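Local coordinates for uncharacterized protein SPT16D (Chaetomium thermophilum var. thermophilum, PDB 4KHB), which probably acts as part of the FACT histone chaperone that reorganizes nucleosomes, this piece being the PH-like Spt16D domain that pairs with Pob3N, at residues Asn16-Lys21 / Gly42-Phe47; Ile36-Met41 / Ile68-Pro73. All blocks are in the same frame, centred on the assembly; numbering follows the deposited sequence.

Contact 1: Asn16-Lys21 / Gly42-Phe47; sequences NQLPPK and GRPVPF
The backbones of loop Asn16-Lys21 and of Gly42-Phe47, most of it strand, stay well apart, coming nearest where Leu18 CA lies 8.5 Å from Pro44 CA, and the gap is bridged by side chains without a hydrogen bond across it. Leu18 does the bridging from the loop. Its bond from CA to CB points toward the strand; with CG anti to the carbonyl carbon (chi1 -77°) and chi2 at 163°, the two methyl groups divide between two prolines. CD1 of Leu18 meets the CG corner of the Pro44 ring at 4.4 Å, while Leu18 CD2 meets CG of Pro46 at 4.3 Å. The prolines stand two residues apart on one side of the strand, with Pro44 CG 6.9 Å from Pro46 CG, and the forked end of Leu18 lies across the interval between them. The contact thus lays the loop before strand 28-30 along the outer side of the first antiparallel sheet of the PH-like domain. Val45, between the prolines, turns its side chain away from the loop, and packs on Ala129 of the POB3N chain; neighbouring Arg43 gives hydrogen bonds through NH1 and NH2 to Arg56 O and Ser55 OG of that same partner. On the loop side, Tyr12 packs against Leu18, and Val22 extends the apolar cover to Pro44.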
loop_
_atom_site.group_PDB
_atom_site.type_symbol
_atom_site.label_atom_id
_atom_site.label_comp_id
_atom_site.label_asym_id
_atom_site.label_seq_id
_atom_site.Cartn_x
_atom_site.Cartn_y
_atom_site.Cartn_z
ATOM N N ASN A 16 4.753 9.905 12.340
ATOM C CA ASN A 16 6.108 10.437 12.491
ATOM C C ASN A 16 7.105 9.484 13.148
ATOM O O ASN A 16 8.287 9.809 13.279
ATOM C CB ASN A 16 6.099 11.804 13.198
ATOM C CG ASN A 16 5.689 11.713 14.665
ATOM O OD1 ASN A 16 5.442 10.630 15.198
ATOM N ND2 ASN A 16 5.621 12.862 15.325
ATOM N N GLN A 17 6.626 8.313 13.558
ATOM C CA GLN A 17 7.498 7.304 14.149
ATOM C C GLN A 17 8.047 6.349 13.101
ATOM O O GLN A 17 8.874 5.491 13.408
ATOM C CB GLN A 17 6.771 6.509 15.238
ATOM C CG GLN A 17 5.724 7.282 16.005
ATOM C CD GLN A 17 5.023 6.420 17.036
ATOM O OE1 GLN A 17 4.019 5.775 16.740
ATOM N NE2 GLN A 17 5.549 6.405 18.253
ATOM N N LEU A 18 7.571 6.490 11.867
ATOM C CA LEU A 18 8.081 5.687 10.765
ATOM C C LEU A 18 9.504 6.125 10.425
ATOM O O LEU A 18 9.803 7.322 10.416
ATOM C CB LEU A 18 7.161 5.797 9.545
ATOM C CG LEU A 18 5.869 4.980 9.645
ATOM C CD1 LEU A 18 4.820 5.424 8.630
ATOM C CD2 LEU A 18 6.179 3.505 9.478
ATOM N N PRO A 19 10.390 5.153 10.153
ATOM C CA PRO A 19 11.785 5.430 9.780
ATOM C C PRO A 19 11.854 6.281 8.514
ATOM O O PRO A 19 11.135 5.997 7.559
ATOM C CB PRO A 19 12.377 4.040 9.517
ATOM C CG PRO A 19 11.397 3.051 10.045
ATOM C CD PRO A 19 10.073 3.713 10.196
ATOM N N PRO A 20 12.698 7.328 8.514
ATOM C CA PRO A 20 12.725 8.325 7.435
ATOM C C PRO A 20 12.998 7.761 6.039
ATOM O O PRO A 20 12.568 8.370 5.057
ATOM C CB PRO A 20 13.863 9.263 7.857
ATOM C CG PRO A 20 13.899 9.146 9.338
ATOM C CD PRO A 20 13.609 7.694 9.613
ATOM N N LYS A 21 13.692 6.630 5.949
ATOM C CA LYS A 21 14.002 6.033 4.652
ATOM C C LYS A 21 12.774 5.386 4.012
ATOM O O LYS A 21 12.846 4.871 2.894
ATOM C CB LYS A 21 15.141 5.017 4.764
ATOM C CG LYS A 21 16.506 5.616 5.040
ATOM C CD LYS A 21 17.579 4.559 4.854
ATOM C CE LYS A 21 18.962 5.172 4.850
ATOM N NZ LYS A 21 19.660 4.802 3.588
ATOM N N GLY A 42 2.687 2.582 -3.008
ATOM C CA GLY A 42 3.024 3.944 -2.648
ATOM C C GLY A 42 2.863 4.204 -1.168
ATOM O O GLY A 42 2.970 5.344 -0.708
ATOM N N ARG A 43 2.605 3.141 -0.415
ATOM C CA ARG A 43 2.337 3.273 1.006
ATOM C C ARG A 43 3.249 2.358 1.807
ATOM O O ARG A 43 3.347 1.161 1.529
ATOM C CB ARG A 43 0.868 2.959 1.294
ATOM C CG ARG A 43 0.494 2.979 2.769
ATOM C CD ARG A 43 -1.017 2.950 2.949
ATOM N NE ARG A 43 -1.665 4.022 2.195
ATOM C CZ ARG A 43 -1.713 5.291 2.586
ATOM N NH1 ARG A 43 -1.153 5.660 3.731
ATOM N NH2 ARG A 43 -2.323 6.195 1.832
ATOM N N PRO A 44 3.925 2.929 2.811
ATOM C CA PRO A 44 4.765 2.170 3.740
ATOM C C PRO A 44 3.918 1.413 4.750
ATOM O O PRO A 44 3.305 2.035 5.620
ATOM C CB PRO A 44 5.575 3.259 4.445
ATOM C CG PRO A 44 4.725 4.494 4.344
ATOM C CD PRO A 44 3.974 4.382 3.056
ATOM N N VAL A 45 3.889 0.089 4.644
ATOM C CA VAL A 45 3.022 -0.707 5.504
ATOM C C VAL A 45 3.821 -1.510 6.522
ATOM O O VAL A 45 4.641 -2.352 6.155
ATOM C CB VAL A 45 2.133 -1.656 4.685
ATOM C CG1 VAL A 45 1.185 -2.411 5.603
ATOM C CG2 VAL A 45 1.355 -0.877 3.638
ATOM N N PRO A 46 3.575 -1.248 7.814
ATOM C CA PRO A 46 4.262 -1.936 8.911
ATOM C C PRO A 46 3.724 -3.342 9.131
ATOM O O PRO A 46 2.514 -3.551 9.051
ATOM C CB PRO A 46 3.937 -1.067 10.138
ATOM C CG PRO A 46 3.355 0.209 9.597
ATOM C CD PRO A 46 2.712 -0.159 8.303
ATOM N N PHE A 47 4.617 -4.289 9.399
ATOM C CA PHE A 47 4.221 -5.612 9.859
ATOM C C PHE A 47 5.103 -6.002 11.038
ATOM O O PHE A 47 6.332 -6.029 10.928
ATOM C CB PHE A 47 4.328 -6.641 8.732
ATOM C CG PHE A 47 3.271 -6.496 7.671
ATOM C CD1 PHE A 47 2.011 -7.055 7.850
ATOM C CD2 PHE A 47 3.534 -5.805 6.496
ATOM C CE1 PHE A 47 1.030 -6.928 6.875
ATOM C CE2 PHE A 47 2.558 -5.675 5.516
ATOM C CZ PHE A 47 1.306 -6.236 5.707
#

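Contact 2: Ile36-Met41 / Ile68-Pro73; sequences IVLPIM and INFLSP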
loop_
_atom_site.group_PDB
_atom_site.type_symbol
_atom_site.label_atom_id
_atom_site.label_comp_id
_atom_site.label_asym_id
_atom_site.label_seq_id
_atom_site.Cartn_x
_atom_site.Cartn_y
_atom_site.Cartn_z
ATOM N N ILE A 36 8.962 -4.643 10.429
ATOM C CA ILE A 36 9.414 -4.418 9.064
ATOM C C ILE A 36 8.371 -3.554 8.357
ATOM O O ILE A 36 7.178 -3.633 8.663
ATOM C CB ILE A 36 9.660 -5.743 8.297
ATOM C CG1 ILE A 36 8.339 -6.405 7.896
ATOM C CG2 ILE A 36 10.489 -6.698 9.142
ATOM C CD1 ILE A 36 8.508 -7.598 6.965
ATOM N N VAL A 37 8.822 -2.720 7.425
ATOM C CA VAL A 37 7.926 -1.821 6.705
ATOM C C VAL A 37 7.975 -2.122 5.216
ATOM O O VAL A 37 9.013 -1.962 4.574
ATOM C CB VAL A 37 8.282 -0.338 6.941
ATOM C CG1 VAL A 37 7.287 0.561 6.224
ATOM C CG2 VAL A 37 8.317 -0.023 8.426
ATOM N N LEU A 38 6.847 -2.566 4.672
ATOM C CA LEU A 38 6.801 -2.995 3.284
ATOM C C LEU A 38 6.092 -1.966 2.411
ATOM O O LEU A 38 5.033 -1.453 2.775
ATOM C CB LEU A 38 6.125 -4.364 3.176
ATOM C CG LEU A 38 6.704 -5.394 4.149
ATOM C CD1 LEU A 38 5.955 -6.713 4.106
ATOM C CD2 LEU A 38 8.178 -5.609 3.857
ATOM N N PRO A 39 6.684 -1.663 1.248
ATOM C CA PRO A 39 6.130 -0.674 0.321
ATOM C C PRO A 39 5.027 -1.277 -0.545
ATOM O O PRO A 39 5.302 -2.101 -1.419
ATOM C CB PRO A 39 7.340 -0.292 -0.535
ATOM C CG PRO A 39 8.202 -1.520 -0.532
ATOM C CD PRO A 39 8.000 -2.171 0.810
ATOM N N ILE A 40 3.787 -0.875 -0.290
ATOM C CA ILE A 40 2.656 -1.397 -1.046
ATOM C C ILE A 40 1.857 -0.273 -1.698
ATOM O O ILE A 40 1.139 0.472 -1.021
ATOM C CB ILE A 40 1.725 -2.250 -0.154
ATOM C CG1 ILE A 40 2.515 -3.386 0.503
ATOM C CG2 ILE A 40 0.570 -2.822 -0.964
ATOM C CD1 ILE A 40 1.715 -4.212 1.499
ATOM N N MET A 41 1.996 -0.165 -3.018
ATOM C CA MET A 41 1.258 0.805 -3.827
ATOM C C MET A 41 1.449 2.245 -3.359
ATOM O O MET A 41 0.498 3.031 -3.322
ATOM C CB MET A 41 -0.227 0.441 -3.879
ATOM C CG MET A 41 -0.484 -0.907 -4.541
ATOM S SD MET A 41 -0.078 -0.904 -6.299
ATOM C CE MET A 41 0.253 -2.645 -6.593
ATOM N N ILE A 68 8.054 -13.364 2.208
ATOM C CA ILE A 68 7.756 -13.320 3.630
ATOM C C ILE A 68 6.453 -14.066 3.916
ATOM O O ILE A 68 5.395 -13.699 3.396
ATOM C CB ILE A 68 7.645 -11.865 4.122
ATOM C CG1 ILE A 68 8.961 -11.120 3.872
ATOM C CG2 ILE A 68 7.281 -11.825 5.596
ATOM C CD1 ILE A 68 8.833 -9.609 3.879
ATOM N N ASN A 69 6.530 -15.113 4.734
ATOM C CA ASN A 69 5.338 -15.853 5.146
ATOM C C ASN A 69 4.864 -15.425 6.526
ATOM O O ASN A 69 5.669 -15.255 7.445
ATOM C CB ASN A 69 5.567 -17.370 5.099
ATOM C CG ASN A 69 5.802 -17.883 3.690
ATOM O OD1 ASN A 69 4.876 -17.946 2.880
ATOM N ND2 ASN A 69 7.037 -18.261 3.394
ATOM N N PHE A 70 3.556 -15.247 6.667
ATOM C CA PHE A 70 2.992 -14.759 7.917
ATOM C C PHE A 70 2.324 -15.874 8.720
ATOM O O PHE A 70 1.978 -16.921 8.171
ATOM C CB PHE A 70 1.981 -13.657 7.611
ATOM C CG PHE A 70 2.590 -12.436 6.983
ATOM C CD1 PHE A 70 3.098 -11.423 7.774
ATOM C CD2 PHE A 70 2.654 -12.301 5.603
ATOM C CE1 PHE A 70 3.660 -10.293 7.211
ATOM C CE2 PHE A 70 3.217 -11.173 5.029
ATOM C CZ PHE A 70 3.720 -10.169 5.834
ATOM N N LEU A 71 2.132 -15.641 10.015
ATOM C CA LEU A 71 1.427 -16.599 10.860
ATOM C C LEU A 71 -0.082 -16.466 10.692
ATOM O O LEU A 71 -0.645 -15.379 10.851
ATOM C CB LEU A 71 1.832 -16.426 12.326
ATOM C CG LEU A 71 3.306 -16.720 12.607
ATOM C CD1 LEU A 71 3.741 -16.172 13.956
ATOM C CD2 LEU A 71 3.559 -18.213 12.529
ATOM N N SER A 72 -0.722 -17.580 10.353
ATOM C CA SER A 72 -2.153 -17.618 10.096
ATOM C C SER A 72 -2.656 -19.021 10.395
ATOM O O SER A 72 -1.859 -19.957 10.482
ATOM C CB SER A 72 -2.439 -17.259 8.634
ATOM O OG SER A 72 -1.342 -17.600 7.802
ATOM N N PRO A 73 -3.975 -19.169 10.580
ATOM C CA PRO A 73 -4.563 -20.505 10.713
ATOM C C PRO A 73 -4.138 -21.410 9.559
ATOM O O PRO A 73 -4.347 -21.067 8.394
ATOM C CB PRO A 73 -6.065 -20.229 10.649
ATOM C CG PRO A 73 -6.222 -18.837 11.168
ATOM C CD PRO A 73 -4.935 -18.098 10.910
#
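Ile36 and Leu38, side by side on one face of their strand, offer a shallow notch, and the tip of Ile68 fits into it from the opposite sheet. The CD1 methyl of Ile68 comes to 3.7 Å from Ile36 CD1, tip to tip, and to 4.1 Å from each of Leu38 CD1 and Leu38 CD2, seated against the fork of the leucine. Ile68 can reach this far because its CG1 is anti to the carbonyl carbon (chi1 -60°) and the chain runs on extended to CD1. The same torsion sends its shorter branch the other way: CG2 lies 3.9 Å above the plane of the Phe70 ring, offset toward the rim. Short strands 36-40 and 68-70 run at 112° to one another with axes 12.1 Å apart, the steep crossing of two antiparallel sheets packed face to face in a PH-like domain. Leu38 CD1 also lies between Ile68 CD1 and the edge of the Phe70 ring, near the ring plane and 4.5 Å from Phe70 CZ. Ile52 touches Ile36, Ile68 and Phe70, while Phe47 brings its ring against that of Phe70 with the planes at about 50°. All four residues that meet here are buried and apolar. Beyond them, the chain passes toward the dimer partner, and Leu71 O accepts a hydrogen bond from Asn109 ND2 of the POB3N chain.

Going from the N terminus, the chain comes to loop Asn16-Lys21, then forms strands 28-30 and 35-40, and turns back into 43-48, where contact 1 closes a loop with 20 residues between its segments. Contact 2 opens inside that loop, at Ile36-Met41, and closes beyond it at Ile68-Pro73, so the two closures cross. Strands 35-40 and 43-48 are antiparallel neighbours, and probable hydrogen bonds from Leu38 N to Val45 O and from Phe47 N to Ile36 O join the contacts directly. Contact 1 binds the N-terminal loop to one side of this first sheet; contact 2 ties its other side to the sheet of strands 52-60, 63-70 and 91-100.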